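Matching sites in xylanase and alpha-amylase inhibitor protein from Scadoxus multiflorus, a protein that inhibits xylanases and alpha-amylases, and has the TIM-barrel fold of family 18 glycosyl hydrolases (PDB 3MU7 (chain A, 1.29 Å), residues L71-G76 and G120-I125), and in its relative ICChI, a glycosylated chitinase from Ipomoea carnea (PDB 6IDN (chain B, 1.50 Å), residues F75-G80 and G121-I126). Both blocks share one frame: the second was fitted to the first on N, CA, C and O of the twelve residues, RMSD 0.27 Å. Numbering follows each deposited sequence.

Structure 1 (3MU7); sequences LLSIGG and GIDFHI.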
# COMPACT_ATOMS: atom_id res chain seq x y z
N LEU A 71 6.56 -3.56 2.71
CA LEU A 71 5.75 -2.85 3.71
C LEU A 71 4.69 -3.78 4.25
O LEU A 71 4.30 -4.74 3.59
CB LEU A 71 5.06 -1.63 3.10
CG LEU A 71 5.89 -0.68 2.24
CD1 LEU A 71 5.00 0.42 1.66
CD2 LEU A 71 7.03 -0.08 3.02
N LEU A 72 4.23 -3.49 5.47
CA LEU A 72 3.03 -4.12 6.00
C LEU A 72 1.90 -3.12 5.93
O LEU A 72 2.03 -1.96 6.37
CB LEU A 72 3.21 -4.55 7.46
CG LEU A 72 1.97 -5.10 8.18
CD1 LEU A 72 1.49 -6.41 7.56
CD2 LEU A 72 2.24 -5.27 9.67
N SER A 73 0.78 -3.56 5.38
CA SER A 73 -0.41 -2.73 5.30
C SER A 73 -1.36 -3.01 6.45
O SER A 73 -1.72 -4.17 6.72
CB SER A 73 -1.10 -2.95 3.96
OG SER A 73 -2.15 -2.02 3.77
N ILE A 74 -1.78 -1.93 7.11
CA ILE A 74 -2.78 -2.01 8.17
C ILE A 74 -4.15 -1.64 7.62
O ILE A 74 -4.28 -0.77 6.73
CB ILE A 74 -2.41 -1.13 9.41
CG1 ILE A 74 -2.32 0.35 9.04
CG2 ILE A 74 -1.11 -1.64 10.03
CD1 ILE A 74 -2.18 1.27 10.24
N GLY A 75 -5.16 -2.35 8.09
CA GLY A 75 -6.57 -2.14 7.72
C GLY A 75 -6.94 -3.11 6.60
O GLY A 75 -6.95 -4.25 6.81
N GLY A 76 -7.19 -2.60 5.43
CA GLY A 76 -7.57 -3.38 4.27
C GLY A 76 -9.01 -3.10 3.83
O GLY A 76 -9.70 -2.32 4.44
N GLY A 120 8.54 -0.38 6.13
CA GLY A 120 7.54 0.62 6.46
C GLY A 120 6.15 0.07 6.64
O GLY A 120 5.93 -1.15 6.56
N ILE A 121 5.23 1.00 6.87
CA ILE A 121 3.83 0.70 7.14
C ILE A 121 2.95 1.46 6.17
O ILE A 121 3.13 2.66 5.96
CB ILE A 121 3.44 1.11 8.60
CG1 ILE A 121 4.33 0.43 9.65
CG2 ILE A 121 1.94 0.87 8.86
CD1 ILE A 121 4.27 -1.08 9.67
N ASP A 122 1.98 0.74 5.60
CA ASP A 122 1.01 1.29 4.67
C ASP A 122 -0.35 1.41 5.34
O ASP A 122 -0.87 0.43 5.88
CB ASP A 122 0.93 0.36 3.45
CG ASP A 122 -0.13 0.78 2.46
OD1 ASP A 122 -0.00 1.88 1.88
OD2 ASP A 122 -1.07 -0.02 2.24
N PHE A 123 -0.93 2.61 5.31
CA PHE A 123 -2.24 2.87 5.91
C PHE A 123 -3.32 2.64 4.84
O PHE A 123 -3.60 3.53 4.02
CB PHE A 123 -2.35 4.33 6.37
CG PHE A 123 -1.67 4.65 7.68
CD1 PHE A 123 -2.33 5.43 8.63
CD2 PHE A 123 -0.37 4.21 7.97
CE1 PHE A 123 -1.71 5.78 9.83
CE2 PHE A 123 0.24 4.55 9.18
CZ PHE A 123 -0.43 5.33 10.11
N HIS A 124 -3.92 1.46 4.84
CA HIS A 124 -5.01 1.14 3.90
C HIS A 124 -6.33 1.17 4.68
O HIS A 124 -7.06 0.18 4.79
CB HIS A 124 -4.76 -0.23 3.25
CG HIS A 124 -5.61 -0.52 2.04
ND1 HIS A 124 -5.07 -0.67 0.78
CD2 HIS A 124 -6.95 -0.71 1.91
CE1 HIS A 124 -6.04 -0.94 -0.08
NE2 HIS A 124 -7.18 -0.97 0.58
N ILE A 125 -6.63 2.34 5.24
CA ILE A 125 -7.78 2.53 6.11
C ILE A 125 -9.00 2.86 5.27
O ILE A 125 -9.08 3.93 4.67
CB ILE A 125 -7.52 3.63 7.17
CG1 ILE A 125 -6.22 3.35 7.95
CG2 ILE A 125 -8.72 3.79 8.09
CD1 ILE A 125 -6.09 1.94 8.55
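Ile74 N bonds to Asp122 O at 2.8 Å, one rung of the parallel ladder joining strands 71-74 and 120-125 of the TIM barrel, whose axes approach to 4.5 Å at 29°. Strand 120-125 carries part of the DxxDxDxE signature of family 18 glycosyl hydrolases and turns Asp122 to the barrel interior. On that inner face Leu71 brings CD2 to 3.5 Å from Gly120 N, where glycine leaves room for the branch. Small Ser73 holds OG anti to its backbone N (chi1 -172°) and gives Asp122 OD2 a 2.7 Å hydrogen bond on its anti side; Tyr8 OH bonds to the same oxygen. Outside, branched Ile74 fills space between sheet and helix 133-144, crossing Ile121 at about a right angle, CG2 to CG2 4.1 Å. The His124 ring, CD2 3.6 Å from Gly76 CA, brings polar ND1 into the interior, where Tyr8 OH meets it.

Comparison
The backbone ladder is kept: Ile74(A) N to Asp122(A) O and Leu78(B) N to Asp123(B) O both measure 2.8 Å, and the bonds from His124(A) N to Ile74(A) O and from Asp125(B) N to Leu78(B) O are found in both, on CA atoms that, where they can be compared, coincide within the error. At the last of the three Asp places of the DxxDxDxE motif, His124(A) stands where Asp125(B) has a shorter carboxylate. Their CG atoms lie 0.2 Å apart, but CE1 and NE2 of His124(A) have no counterpart in Asp125(B), nor OD1 of Asp125(B) in His124(A). Imidazole and carboxylate probably give this end of the strand different polar surroundings. CD1 of Leu71(A) lies 0.5 Å apart from CD2 of Phe75(B), and CD2 of Leu71(A) 0.4 Å apart from CD1 of Phe75(B); CE1, CE2 and CZ of Phe75(B) have no counterpart in Leu71(A). The touch on Gly120(A)/Gly121(B) stays. The touch on Ile121(A)/Ile122(B), which keeps its place, is also kept: CD1 of Ile74(A) is 4.4 Å from Ile121(A) CG2, CD1 of Leu78(B) 3.7 Å from Ile122(B) CG2. The branch lies at CB in Ile74(A) and at CG in Leu78(B), and their CB atoms stand 0.7 Å apart after superposition.

Structure 2 (6IDN); sequences FLSLGG and GIDFDI.
Leu78 N bonds to Asp123 O at 2.8 Å, one rung of the parallel ladder joining strands 75-80 and 121-126, whose axes approach to 4.4 Å at 28°. Strand 121-126 carries part of the DxxDxDxE signature of family 18 glycosyl hydrolases and turns Asp123 to the barrel interior. On that inner face Phe75 brings CD1 to 3.5 Å from Gly121 N, where glycine leaves room for the ring. Small Ser77, in the one of two conformers described, holds OG anti to its backbone N (chi1 -172°) and gives Asp123 OD2 a 2.6 Å hydrogen bond on its anti side; Tyr6 OH bonds to the same oxygen. Outside, branched Leu78 fills space between sheet and helix 134-148, crossing Ile122 obliquely, CG to CG2 3.7 Å. The Asp125 carboxylate, OD2 4.0 Å from Gly80 CA and close to Glu127, brings polar OD1 into the interior, where Gln182 NE2 meets it weakly.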
# COMPACT_ATOMS: atom_id res chain seq x y z
N PHE B 75 6.53 -3.37 2.76
CA PHE B 75 5.75 -2.73 3.80
C PHE B 75 4.70 -3.68 4.36
O PHE B 75 4.20 -4.56 3.65
CB PHE B 75 5.04 -1.47 3.27
CG PHE B 75 5.95 -0.42 2.68
CD1 PHE B 75 7.31 -0.35 3.02
CD2 PHE B 75 5.45 0.50 1.77
CE1 PHE B 75 8.13 0.63 2.45
CE2 PHE B 75 6.26 1.48 1.20
CZ PHE B 75 7.61 1.54 1.54
N LEU B 76 4.32 -3.46 5.62
CA LEU B 76 3.11 -4.07 6.18
C LEU B 76 1.94 -3.11 6.01
O LEU B 76 2.03 -1.94 6.39
CB LEU B 76 3.29 -4.38 7.67
CG LEU B 76 2.00 -4.86 8.35
CD1 LEU B 76 1.64 -6.27 7.89
CD2 LEU B 76 2.13 -4.84 9.86
N SER B 77 0.83 -3.61 5.45
CA SER B 77 -0.35 -2.78 5.20
C SER B 77 -1.37 -2.97 6.32
O SER B 77 -1.82 -4.09 6.57
CB SER B 77 -0.98 -3.11 3.85
OG SER B 77 -2.01 -2.18 3.54
N LEU B 78 -1.75 -1.86 6.96
CA LEU B 78 -2.80 -1.84 7.97
C LEU B 78 -4.17 -1.74 7.33
O LEU B 78 -4.41 -0.88 6.48
CB LEU B 78 -2.64 -0.64 8.90
CG LEU B 78 -1.27 -0.36 9.51
CD1 LEU B 78 -1.34 0.92 10.33
CD2 LEU B 78 -0.78 -1.53 10.38
N GLY B 79 -5.09 -2.59 7.79
CA GLY B 79 -6.49 -2.32 7.53
C GLY B 79 -7.10 -3.18 6.44
O GLY B 79 -7.24 -4.39 6.60
N GLY B 80 -7.46 -2.55 5.32
CA GLY B 80 -8.12 -3.26 4.25
C GLY B 80 -9.62 -3.21 4.38
O GLY B 80 -10.20 -2.56 5.27
N GLY B 121 8.56 -0.43 6.30
CA GLY B 121 7.63 0.61 6.69
C GLY B 121 6.22 0.08 6.72
O GLY B 121 5.98 -1.14 6.63
N ILE B 122 5.29 1.03 6.83
CA ILE B 122 3.89 0.76 7.16
C ILE B 122 3.03 1.47 6.14
O ILE B 122 3.19 2.68 5.91
CB ILE B 122 3.56 1.25 8.58
CG1 ILE B 122 4.48 0.55 9.60
CG2 ILE B 122 2.06 1.01 8.89
CD1 ILE B 122 4.33 -0.97 9.63
N ASP B 123 2.12 0.72 5.52
CA ASP B 123 1.15 1.25 4.56
C ASP B 123 -0.19 1.39 5.27
O ASP B 123 -0.65 0.46 5.94
CB ASP B 123 1.02 0.29 3.37
CG ASP B 123 -0.09 0.68 2.41
OD1 ASP B 123 -0.05 1.80 1.88
OD2 ASP B 123 -0.98 -0.17 2.17
N PHE B 124 -0.83 2.56 5.12
CA PHE B 124 -2.09 2.87 5.81
C PHE B 124 -3.23 2.67 4.80
O PHE B 124 -3.57 3.58 4.06
CB PHE B 124 -2.12 4.31 6.31
CG PHE B 124 -1.26 4.59 7.52
CD1 PHE B 124 0.09 4.24 7.57
CD2 PHE B 124 -1.80 5.31 8.58
CE1 PHE B 124 0.85 4.56 8.68
CE2 PHE B 124 -1.03 5.65 9.70
CZ PHE B 124 0.29 5.26 9.76
N ASP B 125 -3.82 1.47 4.79
CA ASP B 125 -4.94 1.18 3.89
C ASP B 125 -6.25 1.20 4.68
O ASP B 125 -6.97 0.23 4.79
CB ASP B 125 -4.73 -0.16 3.17
CG ASP B 125 -5.72 -0.38 2.03
OD1 ASP B 125 -6.42 0.58 1.65
OD2 ASP B 125 -5.81 -1.52 1.52
N ILE B 126 -6.52 2.37 5.26
CA ILE B 126 -7.64 2.54 6.18
C ILE B 126 -8.91 2.77 5.35
O ILE B 126 -9.06 3.81 4.71
CB ILE B 126 -7.39 3.71 7.14
CG1 ILE B 126 -6.03 3.55 7.85
CG2 ILE B 126 -8.52 3.83 8.17
CD1 ILE B 126 -5.80 2.15 8.46